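Local structure of plasmin and fibronectin-binding protein A (Streptococcus pneumoniae, 4MR0) at residues V164-H169 against I192-G197; H169-L174 against T211-Y216; T467-N472 against S495-F500; V517-F522 against N565-K570. The protein acts as a fibronectin-dependent adhesin and invasin of the pneumococcal surface, binding human fibronectin, plasmin, plasminogen and serum albumin. All blocks are in the same frame, centred on the assembly; numbering follows the deposited sequence.

In the fold
The chain is the beta-helical part of the adhesin. Contacts 1 to 3 join neighbouring turns, and contact 4 lays a C-terminal tail beside the last part of the helix. Contacts 1 and 2 lie near the N-terminal end, share His169 and join successive strands of the same two turns. Contacts 3 and 4 lie beyond the chain's centre, with the centres of contacts 1 and 3 about 42 Å apart. Contact 1 is buried and mostly apolar. Contact 2 is half buried, with an aromatic-aliphatic interior and histidine-aspartate bonds outside. Contact 3 pairs repeats PbH1 4 and PbH1 5 through backbone bonds and aligned asparagines. Contact 4 is smaller and partly buried; a water bridges its tail to strand 515-523.

Contact 1: V164-H169 against I192-G197; sequences VFLKSH and IVFMTG
Leu166, Val164 and Phe194 form the apolar centre of this contact. Val164 and Phe194 run alongside with the same heading from neighbouring parallel strands. CG1 of Val164 is anti to the backbone N (chi1 175°) and lies 3.6 Å from Phe194 CE1. Val164 CB is equally near CD1 of the same ring. Leu166 crosses Phe194 obliquely from further along the chain. Its CD2 branch comes within 3.9 Å of Phe194 CD1. One face of the Phe194 ring also carries CG1 of Val193, set towards the rim. The backbones are joined by three hydrogen bonds. Val164 N-H gives a nearly straight bond of 2.9 Å to Val193 O. Val164 O accepts from Met195 N, and Leu166 N donates to Met195 O at 2.8 Å. Phe165 points to the other side of the sheet with Met195. Its CD1 approaches the buried Gly197 O at 3.0 Å, and that oxygen has no hydrogen-bond partner in the model. This is the pairing of successive turns in a parallel beta-helix, the fold of the pectate lyase-like clan. Helix 132-143 packs on Val164 and Phe165 through Gln136, and strand 178-182 meets Phe194 through Ile180. Strand 243-252 pairs with strand 194-195, and its Phe246 meets the Phe194 ring.

Contact 2: H169-L174 against T211-Y216; sequences HTHLEL and TEDISY
Leu174 and Tyr216 pack tightly at one end of this contact. Leu174 CD1 stands over one face of the Tyr216 ring, 3.8 Å from its centroid, in a CH-pi contact. Its other branch, CD2, reaches Tyr216 OH at 3.3 Å. Leu172 CD2 lies 3.9 Å from Tyr216 CD2, obliquely to the ring. Tyr216 CG is anti to the backbone N (chi1 -173°), which sets it on the carbonyl side. Strands 170-174 and 211-216 run parallel, with axes 4.7 Å apart, as adjacent turns of a beta-helix do. Leu172, Tyr216 and Ile214 are buried on one face of the sheet, while His171 and Ser215 occupy the other. Ser215 N donates to Thr170 O, and Leu172 N donates to Ser215 O. The second face is the more polar one and takes in a water. This water bridges Leu172 O and Ser215 OG, at 2.7 Å from each. Polar groups gather near the start of the strands, where His169 is exposed. His169 ND1 donates to Asp213 OD2 at 2.7 Å. The carboxylate oxygen uses its anti lone pair and lies close to the imidazole plane. The other oxygen, Asp213 OD1, takes a weak bond from His171 NE2 at 3.4 Å.

Contact 3: T467-N472 against S495-F500; sequences TKNVIN and SENSIF
Asn469 and Asn497 occupy equivalent places on successive turns of the beta-helix, at a bend in repeats PbH1 4 and PbH1 5, in an arrangement consistent with an asparagine ladder. Their side chains lie alongside each other with amide planes only 11° apart. Asn497 OD1 accepts the backbone N-H of Asn469 at 2.9 Å, tilted from the amide plane. Its ND2 bonds the backbone oxygen of Val466, which fixes the rotation of the amide. Asn497 N in turn donates to Asn520 OD1, repeating the pattern one turn on. Just before each asparagine, Lys468 and Glu496 both take left-handed backbone conformations. Such a turn followed by aligned asparagines recalls the asparagine ladders of pectate lyase-like beta-helices. Lys468 and Glu496 run alongside each other on the exposed surface. Lys468 CE is 3.6 Å from Glu496 OE1, but NZ stays beyond salt-bridge range. After the bend the strands settle into regular parallel pairing. Ser498 N donates to Asn469 O, Ile471 N to Ser498 O at 2.8 Å, and Phe500 N to Ile471 O at 2.7 Å. Ile471 and Ile499 face the interior, where both touch Ile483. Outside, Asn472 OD1 approaches Phe500 CD1 at 3.5 Å, the amide and ring planes 49° apart. Asn472 ND2 bonds Asn439 of the preceding strand, and Phe500 stacks on Tyr523 of the following one.

Contact 4: V517-F522 against N565-K570; sequences VLNNQF and NNLSDK
Leu567 O takes a weak hydrogen bond of 2.8 Å from a water that also accepts Phe522 N-H at 3.2 Å. Asn550 ND2 is a second, weak donor to the same oxygen. The water bridges strand 515-523 to the irregular tail 565-570. This is the C-terminal end of the parallel beta-helix, where strand 515-523 has strand 490-500 as its parallel neighbour. The direct packing is light. Leu567 points its CD2 branch at Asn519, 3.9 Å from CB, and also lies near Gln521 CG. Asn519 and Asn565 pass with opposite headings, their amide planes 77° apart. Asn519 OD1 comes within 3.7 Å of Asn565 CB. An inverse gamma turn centred on Asn566 shapes the tail. The CG of Asn565 sits between its backbone N and carbonyl carbon (chi1 78°), and OD1 takes a weak bond from Leu567 N at 3.2 Å. Asn565 ND2 bonds Asn550, the residue that also reaches Leu567 O. Further on, the tail is poorly ordered. There the carboxylate of Asp569 bonds Asn524 N, and Asp569 CB is modelled 3.2 Å from Phe522 O, a buried oxygen with no hydrogen-bond partner in the model.

Contact 1: V164-H169 against I192-G197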
loop_
_atom_site.group_PDB
_atom_site.type_symbol
_atom_site.label_atom_id
_atom_site.label_comp_id
_atom_site.label_asym_id
_atom_site.label_seq_id
_atom_site.Cartn_x
_atom_site.Cartn_y
_atom_site.Cartn_z
ATOM N N VAL A 164 -3.929 -5.928 22.275
ATOM C CA VAL A 164 -3.455 -7.286 22.513
ATOM C C VAL A 164 -2.016 -7.320 21.997
ATOM O O VAL A 164 -1.725 -6.784 20.924
ATOM C CB VAL A 164 -4.296 -8.314 21.719
ATOM C CG1 VAL A 164 -3.702 -9.711 21.879
ATOM C CG2 VAL A 164 -5.745 -8.279 22.197
ATOM N N PHE A 165 -1.119 -7.941 22.751
ATOM C CA PHE A 165 0.276 -7.997 22.348
ATOM C C PHE A 165 0.724 -9.378 21.905
ATOM O O PHE A 165 0.694 -10.335 22.681
ATOM C CB PHE A 165 1.148 -7.495 23.498
ATOM C CG PHE A 165 0.752 -6.133 23.978
ATOM C CD1 PHE A 165 1.009 -5.009 23.199
ATOM C CD2 PHE A 165 0.062 -5.976 25.180
ATOM C CE1 PHE A 165 0.573 -3.750 23.600
ATOM C CE2 PHE A 165 -0.380 -4.718 25.592
ATOM C CZ PHE A 165 -0.120 -3.602 24.800
ATOM N N LEU A 166 1.126 -9.475 20.642
ATOM C CA LEU A 166 1.598 -10.729 20.088
ATOM C C LEU A 166 2.978 -10.968 20.680
ATOM O O LEU A 166 3.683 -10.016 21.018
ATOM C CB LEU A 166 1.682 -10.630 18.564
ATOM C CG LEU A 166 0.346 -10.293 17.888
ATOM C CD1 LEU A 166 0.560 -10.103 16.394
ATOM C CD2 LEU A 166 -0.670 -11.405 18.156
ATOM N N LYS A 167 3.357 -12.233 20.827
ATOM C CA LYS A 167 4.660 -12.555 21.396
ATOM C C LYS A 167 5.381 -13.497 20.457
ATOM O O LYS A 167 4.762 -14.120 19.591
ATOM C CB LYS A 167 4.500 -13.223 22.764
ATOM C CG LYS A 167 3.699 -12.426 23.792
ATOM C CD LYS A 167 4.451 -11.201 24.279
ATOM C CE LYS A 167 3.692 -10.488 25.393
ATOM N NZ LYS A 167 3.558 -11.338 26.613
ATOM N N SER A 168 6.694 -13.596 20.625
ATOM C CA SER A 168 7.501 -14.476 19.796
ATOM C C SER A 168 7.069 -15.933 19.918
ATOM O O SER A 168 6.693 -16.398 21.000
ATOM C CB SER A 168 8.979 -14.366 20.177
ATOM O OG SER A 168 9.529 -13.133 19.749
ATOM N N HIS A 169 7.135 -16.637 18.795
ATOM C CA HIS A 169 6.795 -18.050 18.712
ATOM C C HIS A 169 5.346 -18.392 19.065
ATOM O O HIS A 169 5.071 -19.451 19.633
ATOM C CB HIS A 169 7.767 -18.857 19.579
ATOM C CG HIS A 169 9.207 -18.617 19.241
ATOM N ND1 HIS A 169 9.745 -18.942 18.014
ATOM C CD2 HIS A 169 10.204 -18.030 19.945
ATOM C CE1 HIS A 169 11.012 -18.564 17.976
ATOM N NE2 HIS A 169 11.314 -18.006 19.135
ATOM N N ILE A 192 -5.589 0.264 17.658
ATOM C CA ILE A 192 -5.046 -0.808 16.831
ATOM C C ILE A 192 -5.122 -2.059 17.696
ATOM O O ILE A 192 -4.618 -2.072 18.817
ATOM C CB ILE A 192 -3.587 -0.494 16.450
ATOM C CG1 ILE A 192 -3.548 0.834 15.675
ATOM C CG2 ILE A 192 -2.985 -1.644 15.637
ATOM C CD1 ILE A 192 -2.137 1.352 15.364
ATOM N N VAL A 193 -5.759 -3.100 17.169
ATOM C CA VAL A 193 -5.971 -4.349 17.903
ATOM C C VAL A 193 -4.758 -5.158 18.359
ATOM O O VAL A 193 -4.689 -5.567 19.520
ATOM C CB VAL A 193 -6.906 -5.286 17.099
ATOM C CG1 VAL A 193 -7.257 -6.510 17.929
ATOM C CG2 VAL A 193 -8.171 -4.538 16.712
ATOM N N PHE A 194 -3.813 -5.395 17.455
ATOM C CA PHE A 194 -2.622 -6.183 17.765
ATOM C C PHE A 194 -1.310 -5.427 17.557
ATOM O O PHE A 194 -1.156 -4.713 16.565
ATOM C CB PHE A 194 -2.589 -7.442 16.888
ATOM C CG PHE A 194 -3.747 -8.369 17.102
ATOM C CD1 PHE A 194 -3.850 -9.110 18.275
ATOM C CD2 PHE A 194 -4.742 -8.491 16.139
ATOM C CE1 PHE A 194 -4.920 -9.971 18.480
ATOM C CE2 PHE A 194 -5.817 -9.347 16.331
ATOM C CZ PHE A 194 -5.906 -10.086 17.510
ATOM N N MET A 195 -0.375 -5.608 18.493
ATOM C CA MET A 195 0.953 -4.995 18.425
ATOM C C MET A 195 2.012 -6.027 18.828
ATOM O O MET A 195 1.713 -6.969 19.567
ATOM C CB MET A 195 1.041 -3.794 19.356
ATOM C CG MET A 195 0.287 -2.568 18.864
ATOM S SD MET A 195 0.660 -1.078 19.831
ATOM C CE MET A 195 -0.484 0.101 19.180
ATOM N N THR A 196 3.237 -5.866 18.326
ATOM C CA THR A 196 4.323 -6.791 18.641
ATOM C C THR A 196 5.254 -6.219 19.705
ATOM O O THR A 196 6.366 -6.708 19.916
ATOM C CB THR A 196 5.157 -7.127 17.396
ATOM O OG1 THR A 196 5.768 -5.934 16.894
ATOM C CG2 THR A 196 4.281 -7.748 16.317
ATOM N N GLY A 197 4.786 -5.177 20.376
ATOM C CA GLY A 197 5.557 -4.551 21.432
ATOM C C GLY A 197 4.590 -3.883 22.387
ATOM O O GLY A 197 3.443 -3.627 22.026
#

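Contact 2: H169-L174 against T211-Y216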
loop_
_atom_site.group_PDB
_atom_site.type_symbol
_atom_site.label_atom_id
_atom_site.label_comp_id
_atom_site.label_asym_id
_atom_site.label_seq_id
_atom_site.Cartn_x
_atom_site.Cartn_y
_atom_site.Cartn_z
ATOM N N HIS A 169 7.135 -16.637 18.795
ATOM C CA HIS A 169 6.795 -18.050 18.712
ATOM C C HIS A 169 5.346 -18.392 19.065
ATOM O O HIS A 169 5.071 -19.451 19.633
ATOM C CB HIS A 169 7.767 -18.857 19.579
ATOM C CG HIS A 169 9.207 -18.617 19.241
ATOM N ND1 HIS A 169 9.745 -18.942 18.014
ATOM C CD2 HIS A 169 10.204 -18.030 19.945
ATOM C CE1 HIS A 169 11.012 -18.564 17.976
ATOM N NE2 HIS A 169 11.314 -18.006 19.135
ATOM N N THR A 170 4.421 -17.494 18.734
ATOM C CA THR A 170 3.008 -17.755 18.984
ATOM C C THR A 170 2.320 -17.817 17.627
ATOM O O THR A 170 2.690 -17.088 16.703
ATOM C CB THR A 170 2.348 -16.662 19.859
ATOM O OG1 THR A 170 2.440 -15.391 19.208
ATOM C CG2 THR A 170 3.027 -16.587 21.219
ATOM N N HIS A 171 1.329 -18.693 17.505
ATOM C CA HIS A 171 0.619 -18.862 16.243
ATOM C C HIS A 171 -0.883 -18.934 16.475
ATOM O O HIS A 171 -1.395 -19.918 17.009
ATOM C CB HIS A 171 1.122 -20.130 15.550
ATOM C CG HIS A 171 2.615 -20.228 15.519
ATOM N ND1 HIS A 171 3.336 -20.874 16.502
ATOM C CD2 HIS A 171 3.527 -19.671 14.688
ATOM C CE1 HIS A 171 4.628 -20.706 16.279
ATOM N NE2 HIS A 171 4.770 -19.980 15.184
ATOM N N LEU A 172 -1.578 -17.873 16.076
ATOM C CA LEU A 172 -3.018 -17.782 16.251
ATOM C C LEU A 172 -3.772 -18.252 15.017
ATOM O O LEU A 172 -3.430 -17.898 13.887
ATOM C CB LEU A 172 -3.420 -16.339 16.585
ATOM C CG LEU A 172 -3.169 -15.842 18.015
ATOM C CD1 LEU A 172 -1.712 -16.065 18.391
ATOM C CD2 LEU A 172 -3.533 -14.364 18.123
ATOM N N GLU A 173 -4.794 -19.067 15.257
ATOM C CA GLU A 173 -5.641 -19.594 14.197
ATOM C C GLU A 173 -7.074 -19.300 14.620
ATOM O O GLU A 173 -7.488 -19.666 15.724
ATOM C CB GLU A 173 -5.454 -21.106 14.061
ATOM C CG GLU A 173 -6.179 -21.712 12.867
ATOM C CD GLU A 173 -6.235 -23.234 12.916
ATOM O OE1 GLU A 173 -5.406 -23.843 13.627
ATOM O OE2 GLU A 173 -7.108 -23.820 12.235
ATOM N N LEU A 174 -7.825 -18.624 13.758
ATOM C CA LEU A 174 -9.203 -18.296 14.078
ATOM C C LEU A 174 -10.168 -18.997 13.151
ATOM O O LEU A 174 -9.909 -19.138 11.958
ATOM C CB LEU A 174 -9.444 -16.784 13.996
ATOM C CG LEU A 174 -8.600 -15.921 14.942
ATOM C CD1 LEU A 174 -7.211 -15.697 14.340
ATOM C CD2 LEU A 174 -9.306 -14.587 15.175
ATOM N N THR A 211 11.271 -9.320 18.003
ATOM C CA THR A 211 10.347 -10.428 18.194
ATOM C C THR A 211 10.412 -11.226 16.904
ATOM O O THR A 211 10.914 -10.731 15.888
ATOM C CB THR A 211 8.894 -9.959 18.419
ATOM O OG1 THR A 211 8.506 -9.068 17.364
ATOM C CG2 THR A 211 8.759 -9.265 19.769
ATOM N N GLU A 212 9.915 -12.453 16.924
ATOM C CA GLU A 212 9.984 -13.261 15.720
ATOM C C GLU A 212 9.116 -14.508 15.770
ATOM O O GLU A 212 8.647 -14.925 16.833
ATOM C CB GLU A 212 11.435 -13.681 15.465
ATOM C CG GLU A 212 11.957 -14.711 16.453
ATOM C CD GLU A 212 13.407 -15.079 16.197
ATOM O OE1 GLU A 212 14.306 -14.387 16.723
ATOM O OE2 GLU A 212 13.650 -16.058 15.456
ATOM N N ASP A 213 8.911 -15.087 14.591
ATOM C CA ASP A 213 8.139 -16.309 14.442
ATOM C C ASP A 213 6.724 -16.153 14.991
ATOM O O ASP A 213 6.335 -16.816 15.956
ATOM C CB ASP A 213 8.880 -17.449 15.145
ATOM C CG ASP A 213 8.245 -18.797 14.898
ATOM O OD1 ASP A 213 7.707 -19.011 13.784
ATOM O OD2 ASP A 213 8.300 -19.641 15.817
ATOM N N ILE A 214 5.965 -15.257 14.371
ATOM C CA ILE A 214 4.590 -14.998 14.778
ATOM C C ILE A 214 3.684 -15.220 13.572
ATOM O O ILE A 214 3.990 -14.756 12.474
ATOM C CB ILE A 214 4.418 -13.533 15.255
ATOM C CG1 ILE A 214 5.321 -13.269 16.463
ATOM C CG2 ILE A 214 2.967 -13.267 15.625
ATOM C CD1 ILE A 214 5.430 -11.805 16.841
ATOM N N SER A 215 2.582 -15.939 13.762
ATOM C CA SER A 215 1.659 -16.162 12.661
ATOM C C SER A 215 0.232 -15.922 13.136
ATOM O O SER A 215 -0.094 -16.134 14.308
ATOM C CB SER A 215 1.806 -17.580 12.086
ATOM O OG SER A 215 1.481 -18.580 13.036
ATOM N N TYR A 216 -0.597 -15.435 12.219
ATOM C CA TYR A 216 -1.998 -15.141 12.488
ATOM C C TYR A 216 -2.782 -15.581 11.252
ATOM O O TYR A 216 -2.505 -15.118 10.149
ATOM C CB TYR A 216 -2.163 -13.638 12.724
ATOM C CG TYR A 216 -3.537 -13.212 13.182
ATOM C CD1 TYR A 216 -4.607 -13.156 12.288
ATOM C CD2 TYR A 216 -3.769 -12.856 14.512
ATOM C CE1 TYR A 216 -5.875 -12.751 12.705
ATOM C CE2 TYR A 216 -5.033 -12.453 14.939
ATOM C CZ TYR A 216 -6.077 -12.403 14.032
ATOM O OH TYR A 216 -7.329 -12.013 14.448
HETATM O O HOH W 1 -1.209 -18.933 12.651
#

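Contact 3: T467-N472 against S495-F500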
loop_
_atom_site.group_PDB
_atom_site.type_symbol
_atom_site.label_atom_id
_atom_site.label_comp_id
_atom_site.label_asym_id
_atom_site.label_seq_id
_atom_site.Cartn_x
_atom_site.Cartn_y
_atom_site.Cartn_z
ATOM N N THR A 467 7.172 -3.345 -17.750
ATOM C CA THR A 467 7.051 -4.316 -18.833
ATOM C C THR A 467 5.827 -5.216 -18.818
ATOM O O THR A 467 5.318 -5.582 -17.762
ATOM C CB THR A 467 8.269 -5.255 -18.848
ATOM O OG1 THR A 467 8.380 -5.888 -17.562
ATOM C CG2 THR A 467 9.544 -4.487 -19.143
ATOM N N LYS A 468 5.390 -5.589 -20.019
ATOM C CA LYS A 468 4.268 -6.495 -20.210
ATOM C C LYS A 468 2.997 -6.214 -19.426
ATOM O O LYS A 468 2.259 -7.133 -19.088
ATOM C CB LYS A 468 4.728 -7.934 -19.951
ATOM C CG LYS A 468 5.720 -8.437 -21.003
ATOM C CD LYS A 468 6.068 -9.909 -20.833
ATOM C CE LYS A 468 6.929 -10.391 -22.009
ATOM N NZ LYS A 468 7.366 -11.817 -21.881
ATOM N N ASN A 469 2.738 -4.946 -19.138
ATOM C CA ASN A 469 1.518 -4.587 -18.439
ATOM C C ASN A 469 0.423 -4.408 -19.485
ATOM O O ASN A 469 0.703 -4.057 -20.638
ATOM C CB ASN A 469 1.697 -3.281 -17.669
ATOM C CG ASN A 469 2.748 -3.383 -16.595
ATOM O OD1 ASN A 469 3.908 -3.033 -16.805
ATOM N ND2 ASN A 469 2.351 -3.875 -15.436
ATOM N N VAL A 470 -0.817 -4.647 -19.079
ATOM C CA VAL A 470 -1.952 -4.491 -19.975
ATOM C C VAL A 470 -2.893 -3.438 -19.410
ATOM O O VAL A 470 -3.464 -3.611 -18.331
ATOM C CB VAL A 470 -2.730 -5.813 -20.141
ATOM C CG1 VAL A 470 -3.984 -5.577 -20.978
ATOM C CG2 VAL A 470 -1.843 -6.857 -20.799
ATOM N N ILE A 471 -3.045 -2.344 -20.144
ATOM C CA ILE A 471 -3.908 -1.263 -19.719
ATOM C C ILE A 471 -5.155 -1.171 -20.596
ATOM O O ILE A 471 -5.064 -0.931 -21.799
ATOM C CB ILE A 471 -3.155 0.081 -19.771
ATOM C CG1 ILE A 471 -1.949 0.028 -18.826
ATOM C CG2 ILE A 471 -4.097 1.231 -19.397
ATOM C CD1 ILE A 471 -1.110 1.301 -18.809
ATOM N N ASN A 472 -6.315 -1.380 -19.985
ATOM C CA ASN A 472 -7.585 -1.289 -20.696
ATOM C C ASN A 472 -8.290 -0.022 -20.223
ATOM O O ASN A 472 -9.016 -0.034 -19.227
ATOM C CB ASN A 472 -8.457 -2.512 -20.399
ATOM C CG ASN A 472 -7.805 -3.807 -20.829
ATOM O OD1 ASN A 472 -7.404 -3.956 -21.983
ATOM N ND2 ASN A 472 -7.699 -4.757 -19.903
ATOM N N SER A 495 8.807 -1.565 -21.942
ATOM C CA SER A 495 8.661 -2.444 -23.097
ATOM C C SER A 495 7.547 -3.469 -23.047
ATOM O O SER A 495 7.121 -3.904 -21.982
ATOM C CB SER A 495 9.979 -3.180 -23.336
ATOM O OG SER A 495 11.056 -2.274 -23.443
ATOM N N GLU A 496 7.091 -3.853 -24.235
ATOM C CA GLU A 496 6.042 -4.848 -24.407
ATOM C C GLU A 496 4.761 -4.631 -23.612
ATOM O O GLU A 496 4.076 -5.587 -23.238
ATOM C CB GLU A 496 6.616 -6.238 -24.133
ATOM C CG GLU A 496 7.719 -6.602 -25.121
ATOM C CD GLU A 496 8.303 -7.978 -24.886
ATOM O OE1 GLU A 496 9.065 -8.154 -23.909
ATOM O OE2 GLU A 496 7.991 -8.887 -25.681
ATOM N N ASN A 497 4.426 -3.369 -23.372
ATOM C CA ASN A 497 3.203 -3.051 -22.662
ATOM C C ASN A 497 2.098 -2.916 -23.712
ATOM O O ASN A 497 2.360 -2.493 -24.843
ATOM C CB ASN A 497 3.365 -1.737 -21.889
ATOM C CG ASN A 497 4.413 -1.827 -20.786
ATOM O OD1 ASN A 497 4.185 -2.449 -19.749
ATOM N ND2 ASN A 497 5.568 -1.211 -21.012
ATOM N N SER A 498 0.874 -3.295 -23.345
ATOM C CA SER A 498 -0.271 -3.189 -24.246
ATOM C C SER A 498 -1.250 -2.158 -23.687
ATOM O O SER A 498 -1.731 -2.292 -22.561
ATOM C CB SER A 498 -0.983 -4.540 -24.393
ATOM O OG SER A 498 -0.195 -5.474 -25.110
ATOM N N ILE A 499 -1.543 -1.130 -24.475
ATOM C CA ILE A 499 -2.459 -0.082 -24.046
ATOM C C ILE A 499 -3.687 0.026 -24.953
ATOM O O ILE A 499 -3.572 0.382 -26.128
ATOM C CB ILE A 499 -1.745 1.281 -24.008
ATOM C CG1 ILE A 499 -0.499 1.182 -23.121
ATOM C CG2 ILE A 499 -2.691 2.351 -23.480
ATOM C CD1 ILE A 499 0.304 2.459 -23.033
ATOM N N PHE A 500 -4.859 -0.280 -24.398
ATOM C CA PHE A 500 -6.112 -0.216 -25.152
ATOM C C PHE A 500 -6.978 0.966 -24.719
ATOM O O PHE A 500 -7.634 0.905 -23.677
ATOM C CB PHE A 500 -6.947 -1.489 -24.956
ATOM C CG PHE A 500 -6.279 -2.751 -25.421
ATOM C CD1 PHE A 500 -5.263 -3.338 -24.672
ATOM C CD2 PHE A 500 -6.697 -3.381 -26.594
ATOM C CE1 PHE A 500 -4.670 -4.537 -25.087
ATOM C CE2 PHE A 500 -6.112 -4.576 -27.016
ATOM C CZ PHE A 500 -5.098 -5.156 -26.258
#

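Contact 4: V517-F522 against N565-K570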
loop_
_atom_site.group_PDB
_atom_site.type_symbol
_atom_site.label_atom_id
_atom_site.label_comp_id
_atom_site.label_asym_id
_atom_site.label_seq_id
_atom_site.Cartn_x
_atom_site.Cartn_y
_atom_site.Cartn_z
ATOM N N VAL A 517 12.833 1.757 -24.841
ATOM C CA VAL A 517 11.393 1.631 -25.019
ATOM C C VAL A 517 11.220 0.711 -26.217
ATOM O O VAL A 517 11.413 1.127 -27.358
ATOM C CB VAL A 517 10.752 3.003 -25.297
ATOM C CG1 VAL A 517 9.249 2.853 -25.482
ATOM C CG2 VAL A 517 11.045 3.948 -24.140
ATOM N N LEU A 518 10.862 -0.543 -25.955
ATOM C CA LEU A 518 10.746 -1.519 -27.032
ATOM C C LEU A 518 9.444 -2.278 -27.194
ATOM O O LEU A 518 8.925 -2.887 -26.257
ATOM C CB LEU A 518 11.872 -2.551 -26.914
ATOM C CG LEU A 518 13.308 -2.033 -26.835
ATOM C CD1 LEU A 518 14.234 -3.179 -26.449
ATOM C CD2 LEU A 518 13.715 -1.419 -28.170
ATOM N N ASN A 519 8.940 -2.235 -28.420
ATOM C CA ASN A 519 7.746 -2.950 -28.826
ATOM C C ASN A 519 6.517 -2.942 -27.932
ATOM O O ASN A 519 6.007 -3.992 -27.546
ATOM C CB ASN A 519 8.149 -4.386 -29.146
ATOM C CG ASN A 519 9.361 -4.444 -30.065
ATOM O OD1 ASN A 519 9.383 -3.804 -31.113
ATOM N ND2 ASN A 519 10.370 -5.206 -29.675
ATOM N N ASN A 520 6.042 -1.750 -27.610
ATOM C CA ASN A 520 4.831 -1.615 -26.821
ATOM C C ASN A 520 3.726 -1.641 -27.880
ATOM O O ASN A 520 3.995 -1.397 -29.055
ATOM C CB ASN A 520 4.839 -0.286 -26.073
ATOM C CG ASN A 520 5.924 -0.224 -25.014
ATOM O OD1 ASN A 520 5.812 -0.844 -23.955
ATOM N ND2 ASN A 520 6.986 0.519 -25.298
ATOM N N GLN A 521 2.503 -1.966 -27.477
ATOM C CA GLN A 521 1.375 -2.018 -28.404
ATOM C C GLN A 521 0.305 -1.004 -28.012
ATOM O O GLN A 521 0.026 -0.807 -26.825
ATOM C CB GLN A 521 0.782 -3.430 -28.433
ATOM C CG GLN A 521 1.568 -4.414 -29.289
ATOM C CD GLN A 521 1.132 -5.855 -29.072
ATOM O OE1 GLN A 521 -0.064 -6.156 -29.020
ATOM N NE2 GLN A 521 2.104 -6.756 -28.955
ATOM N N PHE A 522 -0.289 -0.358 -29.011
ATOM C CA PHE A 522 -1.313 0.656 -28.764
ATOM C C PHE A 522 -2.547 0.417 -29.626
ATOM O O PHE A 522 -2.435 0.129 -30.816
ATOM C CB PHE A 522 -0.745 2.046 -29.059
ATOM C CG PHE A 522 0.560 2.329 -28.365
ATOM C CD1 PHE A 522 0.582 2.846 -27.076
ATOM C CD2 PHE A 522 1.764 2.057 -28.998
ATOM C CE1 PHE A 522 1.794 3.095 -26.427
ATOM C CE2 PHE A 522 2.981 2.301 -28.363
ATOM C CZ PHE A 522 2.997 2.817 -27.074
ATOM N N ASN A 565 9.336 0.147 -35.698
ATOM C CA ASN A 565 8.832 -1.177 -35.350
ATOM C C ASN A 565 7.455 -1.179 -36.004
ATOM O O ASN A 565 6.692 -0.223 -35.845
ATOM C CB ASN A 565 8.729 -1.368 -33.821
ATOM C CG ASN A 565 7.505 -0.697 -33.208
ATOM O OD1 ASN A 565 6.367 -1.006 -33.562
ATOM N ND2 ASN A 565 7.738 0.212 -32.268
ATOM N N ASN A 566 7.139 -2.218 -36.768
ATOM C CA ASN A 566 5.844 -2.247 -37.432
ATOM C C ASN A 566 4.745 -2.968 -36.666
ATOM O O ASN A 566 4.329 -4.074 -37.016
ATOM C CB ASN A 566 5.976 -2.819 -38.848
ATOM C CG ASN A 566 6.553 -1.806 -39.827
ATOM O OD1 ASN A 566 7.770 -1.693 -39.981
ATOM N ND2 ASN A 566 5.674 -1.046 -40.476
ATOM N N LEU A 567 4.289 -2.307 -35.607
ATOM C CA LEU A 567 3.227 -2.799 -34.745
ATOM C C LEU A 567 2.245 -1.639 -34.631
ATOM O O LEU A 567 2.517 -0.658 -33.939
ATOM C CB LEU A 567 3.776 -3.143 -33.356
ATOM C CG LEU A 567 4.659 -4.377 -33.130
ATOM C CD1 LEU A 567 5.777 -4.452 -34.157
ATOM C CD2 LEU A 567 5.233 -4.305 -31.722
ATOM N N SER A 568 1.111 -1.735 -35.319
ATOM C CA SER A 568 0.127 -0.660 -35.269
ATOM C C SER A 568 -1.303 -1.145 -35.080
ATOM O O SER A 568 -1.608 -2.321 -35.271
ATOM C CB SER A 568 0.210 0.190 -36.542
ATOM O OG SER A 568 -0.137 -0.570 -37.692
ATOM N N ASP A 569 -2.175 -0.216 -34.708
ATOM C CA ASP A 569 -3.579 -0.525 -34.483
ATOM C C ASP A 569 -4.397 -0.549 -35.773
ATOM O O ASP A 569 -4.423 0.428 -36.519
ATOM C CB ASP A 569 -4.186 0.487 -33.503
ATOM C CG ASP A 569 -5.698 0.351 -33.378
ATOM O OD1 ASP A 569 -6.187 -0.790 -33.231
ATOM O OD2 ASP A 569 -6.395 1.386 -33.414
ATOM N N LYS A 570 -5.054 -1.675 -36.032
ATOM C CA LYS A 570 -5.890 -1.819 -37.213
ATOM C C LYS A 570 -7.281 -2.260 -36.775
ATOM O O LYS A 570 -7.875 -3.177 -37.334
ATOM C CB LYS A 570 -5.268 -2.818 -38.192
ATOM C CG LYS A 570 -4.647 -4.055 -37.561
ATOM C CD LYS A 570 -3.345 -4.412 -38.270
ATOM C CE LYS A 570 -2.323 -3.277 -38.163
ATOM N NZ LYS A 570 -1.005 -3.640 -38.755
HETATM O O HOH W 2 0.854 -1.239 -31.825
#